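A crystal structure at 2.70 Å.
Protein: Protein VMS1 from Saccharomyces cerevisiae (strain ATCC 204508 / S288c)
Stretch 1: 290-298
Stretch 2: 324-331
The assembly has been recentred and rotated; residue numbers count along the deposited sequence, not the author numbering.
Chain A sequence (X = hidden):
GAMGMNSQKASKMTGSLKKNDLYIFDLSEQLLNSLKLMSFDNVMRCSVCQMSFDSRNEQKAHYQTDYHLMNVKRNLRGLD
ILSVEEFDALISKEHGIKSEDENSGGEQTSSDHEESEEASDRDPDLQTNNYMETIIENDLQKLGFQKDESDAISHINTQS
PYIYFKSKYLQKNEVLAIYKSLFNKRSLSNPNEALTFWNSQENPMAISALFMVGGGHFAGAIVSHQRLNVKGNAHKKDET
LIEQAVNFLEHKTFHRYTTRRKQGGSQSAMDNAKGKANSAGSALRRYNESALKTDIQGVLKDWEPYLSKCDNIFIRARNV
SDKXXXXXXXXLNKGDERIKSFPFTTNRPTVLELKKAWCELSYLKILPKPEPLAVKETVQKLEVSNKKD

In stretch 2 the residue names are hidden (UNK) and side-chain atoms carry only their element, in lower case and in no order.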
# COMPACT_ATOMS: atom_id res chain seq x y z
N SER A 290 5.91 13.65 -21.61
CA SER A 290 5.56 12.63 -22.60
C SER A 290 4.07 12.68 -22.94
O SER A 290 3.31 13.45 -22.36
CB SER A 290 5.95 11.23 -22.11
OG SER A 290 5.37 10.93 -20.84
N ALA A 291 3.65 11.86 -23.91
CA ALA A 291 2.22 11.71 -24.18
C ALA A 291 1.55 10.80 -23.17
O ALA A 291 0.33 10.85 -23.02
CB ALA A 291 1.99 11.18 -25.60
N LEU A 292 2.34 9.96 -22.48
CA LEU A 292 1.84 9.22 -21.33
C LEU A 292 1.31 10.15 -20.24
O LEU A 292 0.40 9.78 -19.50
CB LEU A 292 2.97 8.34 -20.77
CG LEU A 292 2.64 7.02 -20.08
CD1 LEU A 292 1.39 6.40 -20.65
CD2 LEU A 292 3.80 6.07 -20.28
N LYS A 293 1.85 11.37 -20.17
CA LYS A 293 1.58 12.28 -19.07
C LYS A 293 0.09 12.59 -18.92
O LYS A 293 -0.43 12.60 -17.80
CB LYS A 293 2.38 13.57 -19.27
CG LYS A 293 2.27 14.54 -18.11
CD LYS A 293 2.78 15.91 -18.51
CE LYS A 293 2.76 16.88 -17.35
NZ LYS A 293 3.49 18.12 -17.71
N THR A 294 -0.61 12.87 -20.02
CA THR A 294 -2.03 13.19 -19.90
C THR A 294 -2.83 11.95 -19.51
O THR A 294 -3.70 12.02 -18.63
CB THR A 294 -2.58 13.83 -21.18
OG1 THR A 294 -2.41 12.94 -22.28
CG2 THR A 294 -1.84 15.10 -21.51
N ASP A 295 -2.54 10.80 -20.15
CA ASP A 295 -3.13 9.52 -19.73
C ASP A 295 -3.02 9.31 -18.22
O ASP A 295 -3.99 8.92 -17.57
CB ASP A 295 -2.47 8.35 -20.46
CG ASP A 295 -2.83 8.29 -21.93
OD1 ASP A 295 -4.02 8.48 -22.27
OD2 ASP A 295 -1.93 8.07 -22.76
N ILE A 296 -1.84 9.55 -17.65
CA ILE A 296 -1.66 9.25 -16.23
C ILE A 296 -2.34 10.32 -15.39
O ILE A 296 -2.99 10.01 -14.38
CB ILE A 296 -0.17 9.12 -15.88
CG1 ILE A 296 0.38 7.79 -16.39
CG2 ILE A 296 0.05 9.25 -14.37
CD1 ILE A 296 1.90 7.76 -16.53
N GLN A 297 -2.22 11.58 -15.79
CA GLN A 297 -2.96 12.61 -15.09
C GLN A 297 -4.46 12.35 -15.13
O GLN A 297 -5.18 12.74 -14.21
CB GLN A 297 -2.60 13.97 -15.66
CG GLN A 297 -1.19 14.31 -15.27
CD GLN A 297 -0.75 15.68 -15.68
OE1 GLN A 297 0.23 16.19 -15.15
NE2 GLN A 297 -1.44 16.29 -16.66
N GLY A 298 -4.93 11.65 -16.16
CA GLY A 298 -6.33 11.24 -16.18
C GLY A 298 -6.66 10.21 -15.12
O GLY A 298 -7.72 10.29 -14.48
N UNK A 324 8.13 13.58 -12.70
CA UNK A 324 7.40 14.83 -12.81
C UNK A 324 5.95 14.62 -13.25
O UNK A 324 5.13 15.51 -13.06
c UNK A 324 8.14 15.76 -13.78
c UNK A 324 7.69 19.39 -14.98
c UNK A 324 8.30 18.00 -14.89
c UNK A 324 7.72 17.22 -13.71
n UNK A 324 8.29 20.19 -16.08
N UNK A 325 5.62 13.45 -13.82
CA UNK A 325 4.25 13.22 -14.30
C UNK A 325 3.26 13.22 -13.15
O UNK A 325 2.08 13.57 -13.33
c UNK A 325 2.73 11.63 -15.56
c UNK A 325 5.10 11.92 -16.30
c UNK A 325 5.06 10.64 -17.09
c UNK A 325 4.17 11.90 -15.10
N UNK A 326 3.70 12.85 -11.95
CA UNK A 326 2.76 12.64 -10.86
C UNK A 326 2.47 13.90 -10.06
O UNK A 326 1.53 13.89 -9.25
c UNK A 326 4.38 8.56 -12.06
c UNK A 326 3.27 11.52 -9.95
c UNK A 326 3.30 7.71 -11.92
c UNK A 326 3.28 10.18 -10.61
c UNK A 326 2.19 9.33 -10.49
c UNK A 326 2.20 8.09 -11.13
c UNK A 326 4.36 9.79 -11.40
N UNK A 327 3.24 14.97 -10.27
CA UNK A 327 3.11 16.20 -9.49
C UNK A 327 3.01 17.47 -10.32
O UNK A 327 2.63 18.51 -9.78
c UNK A 327 4.32 15.25 -7.49
o UNK A 327 5.52 16.40 -9.30
c UNK A 327 4.30 16.37 -8.53
N UNK A 328 3.38 17.42 -11.60
CA UNK A 328 3.26 18.56 -12.49
C UNK A 328 1.79 18.84 -12.78
O UNK A 328 1.22 18.25 -13.70
c UNK A 328 4.06 18.27 -13.77
c UNK A 328 3.90 19.32 -14.85
o UNK A 328 3.17 20.32 -14.68
o UNK A 328 4.54 19.13 -15.90
N UNK A 329 1.16 19.71 -11.98
CA UNK A 329 -0.18 20.23 -12.27
C UNK A 329 -1.24 19.13 -12.23
O UNK A 329 -2.09 19.02 -13.11
c UNK A 329 -0.19 20.96 -13.62
o UNK A 329 -1.67 22.60 -12.73
c UNK A 329 -1.30 21.97 -13.72
n UNK A 329 -1.84 22.14 -14.93
N UNK A 330 -1.18 18.30 -11.18
CA UNK A 330 -2.12 17.19 -11.05
C UNK A 330 -2.96 17.32 -9.77
O UNK A 330 -3.16 18.42 -9.26
o UNK A 330 -0.70 15.67 -9.81
c UNK A 330 -1.38 15.85 -11.06
c UNK A 330 -0.35 15.81 -12.16
N UNK A 331 -3.46 16.19 -9.26
CA UNK A 331 -4.12 16.20 -7.95
C UNK A 331 -3.19 15.82 -6.81
O UNK A 331 -3.59 15.92 -5.64
c UNK A 331 -4.97 13.81 -8.04
c UNK A 331 -5.36 15.27 -7.94
c UNK A 331 -6.33 15.66 -9.06
O HOH W 1 -4.31 14.90 -12.15

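Position 324 carries four carbons in a row ending in a nitrogen. The chain is extended, with every chi angle near t, and touches nothing on stretch 1. An unbranched chain of this length with a terminal nitrogen is Lys-324.

Position 325 has four carbons, forked at the first, with one arm two carbons long. It has the largest area covered by the other stretch. Its short arm lies against the helix at Lys-293 and Ile-296, and the end of its long arm reaches Ser-290. This is Ile-325. Its CG2 is 3.8 Å from Lys-293 CA and 3.8 Å from Ile-296 CG2, and its CD1 is 3.8 Å from Ser-290 OG.

Position 326 has one carbon and then a ring of six carbons. CA-to-CB points away from stretch 1, but the ring comes nearer and meets Ile-296. A plain six-carbon ring means Phe-326. Its CE2 is 4.1 Å from Ile-296 CG2, an oblique approach.

Position 327 has one carbon carrying one oxygen and one carbon. CA-to-CB points away from stretch 1, and the side chain touches nothing there. It is Thr-327.

Position 328 has two carbons, the second carrying two oxygens. CA-to-CB points toward stretch 1, and one of the oxygens meets the end of Lys-293. A short carboxylate is Asp-328. Lys-293 NZ donates to Asp-328 OD2 at 2.3 Å, a very short hydrogen bond within a salt bridge. Lys-324 NZ lies 3.9 Å from the same Asp-328 OD2, a long salt bridge.

Position 329 has two carbons, the second carrying one oxygen and one nitrogen. CA-to-CB points sideways, and the side chain does not touch stretch 1. It is Asn-329.

Position 330 has one carbon carrying one oxygen and one carbon. CA-to-CB points toward stretch 1, and the carbon branch packs near the end of Gln-297. It is Thr-330. Thr-330 OG1 donates to Phe-326 O at 2.9 Å.

Position 331 has three carbons, forked at the first. It makes no direct contact with stretch 1. It is Val-331. Water 1 donates to Gln-297 O at 3.1 Å and accepts a weak bond from Val-331 N at 3.3 Å.

CA-to-CB of Ile-296 points toward stretch 2, and its side chain packs against Ile-325 and Phe-326, all three buried. Lys-293 starts sideways, but its extended chain passes Ile-325 and brings its charge to Asp-328. One helical turn later, Gln-297 reaches the loop at 328 to 330, and the water adds a bridge beside it.

Stretch 2 324-331: KIFTDNTV
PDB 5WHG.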